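Adenosylmethionine-8-amino-7-oxononanoate aminotransferase (Methanocaldococcus jannaschii, PDB 6ZHK) catalyses the transamination of D-amino acids as a thermostable, pyridoxal 5'-phosphate-dependent homodimer of the class III aminotransferase family. Local coordinates at the interface of chains A and B. Numbering follows the deposited sequence. Chains: chain A/B, Adenosylmethionine-8-amino-7-oxononanoate aminotransferase.

The interface of chains A and B. Residues chain A 61-62, 429, 431; chain B 89, 91-93.
B:Leu91 lays its CB over the centre of one face of the A:Arg431 guanidinium, 3.7 Å above the plane, while water 3 sits at the edge of the same group, in its plane. Leucine suits the spot because its aliphatic branch also covers the arginine, CD2 lying 3.9 Å from NE. A long arginine reaches the partner subunit with CG anti to the backbone N (chi1 -175°) and the chain extended to NE; the last torsion (chi4 89°) then turns the flat guanidinium out of line with the chain, face towards B:Leu91. A:Arg431 probably helps bind substrate, so this homodimer contact may brace the active site. Its NH1 lies 3.2 Å from the carbonyl O of B:Leu91, but no hydrogen bond forms, since NH1 directs its hydrogen at water 3. That water also meets the phenol OH of A:Tyr429 and the B:Leu91 carbonyl, linking the subunits indirectly. The sulfur of B:Cys93 sits above the tyrosine ring plane at its hydroxyl end, SG 3.5 Å from CZ; a polarisable thiol fits this aromatic rim well. B:Thr89 serves two environments: its methyl CG2 packs against A:Tyr429 OH, while OG1 accepts a nearly straight hydrogen bond from B:Leu91 N (3.0 Å, 169°), steadying the loop. Branched, aliphatic A:Ile62 packs across this threonine, CG1 3.3 Å from OG1. Water 1 bridges OG of the short A:Ser61 side chain to B:Thr89 N. Water 2 makes another bridge, 2.8 Å from A:Ser61 O and 2.7 Å from B:Thr89 OG1.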
# COMPACT_ATOMS: atom_id res chain seq x y z
N SER A 61 -9.44 11.35 11.69
CA SER A 61 -9.46 10.85 10.31
C SER A 61 -8.99 9.38 10.25
O SER A 61 -8.28 8.96 9.33
CB SER A 61 -8.75 11.76 9.30
OG SER A 61 -9.24 13.12 9.37
N ILE A 62 -9.49 8.60 11.24
CA ILE A 62 -9.23 7.17 11.39
C ILE A 62 -7.76 6.97 11.83
O ILE A 62 -6.98 6.16 11.26
CB ILE A 62 -9.65 6.32 10.16
CG1 ILE A 62 -10.90 6.83 9.43
CG2 ILE A 62 -9.72 4.81 10.51
CD1 ILE A 62 -12.18 6.74 10.25
N TYR A 429 -17.28 14.62 14.77
CA TYR A 429 -17.24 13.48 13.87
C TYR A 429 -16.62 12.34 14.68
O TYR A 429 -15.47 12.46 15.15
CB TYR A 429 -16.32 13.74 12.66
CG TYR A 429 -16.11 12.48 11.85
CD1 TYR A 429 -17.19 11.74 11.37
CD2 TYR A 429 -14.83 12.05 11.55
CE1 TYR A 429 -17.01 10.56 10.63
CE2 TYR A 429 -14.62 10.90 10.79
CZ TYR A 429 -15.71 10.15 10.34
OH TYR A 429 -15.41 8.98 9.71
N ARG A 431 -16.35 7.96 14.31
CA ARG A 431 -16.68 6.69 13.66
C ARG A 431 -16.60 5.56 14.68
O ARG A 431 -15.53 5.32 15.24
CB ARG A 431 -15.74 6.34 12.49
CG ARG A 431 -16.17 5.07 11.76
CD ARG A 431 -15.27 4.80 10.56
NE ARG A 431 -15.52 3.52 9.92
CZ ARG A 431 -16.41 3.33 8.93
NH1 ARG A 431 -17.19 4.33 8.48
NH2 ARG A 431 -16.50 2.12 8.42
N THR B 89 -11.15 11.09 5.56
CA THR B 89 -11.42 9.67 5.27
C THR B 89 -12.44 9.48 4.14
O THR B 89 -13.39 10.27 3.99
CB THR B 89 -11.83 8.94 6.57
OG1 THR B 89 -11.64 7.56 6.28
CG2 THR B 89 -13.26 9.21 6.99
N LEU B 91 -13.89 6.34 4.70
CA LEU B 91 -14.65 5.36 5.45
C LEU B 91 -15.93 6.06 5.94
O LEU B 91 -15.88 6.79 6.94
CB LEU B 91 -13.82 4.82 6.63
CG LEU B 91 -12.83 3.69 6.27
CD1 LEU B 91 -11.55 4.27 5.66
CD2 LEU B 91 -12.51 2.83 7.51
N GLY B 92 -17.04 5.90 5.20
CA GLY B 92 -18.34 6.44 5.62
C GLY B 92 -18.44 7.96 5.42
O GLY B 92 -19.37 8.58 5.87
N CYS B 93 -17.41 8.57 4.77
CA CYS B 93 -17.41 9.98 4.39
C CYS B 93 -16.88 10.08 2.98
O CYS B 93 -16.28 9.11 2.46
CB CYS B 93 -16.54 10.85 5.28
SG CYS B 93 -16.87 10.71 7.06
O HOH W 1 -11.75 12.01 8.19
O HOH W 2 -8.99 7.94 6.85
O HOH W 3 -17.89 7.14 9.52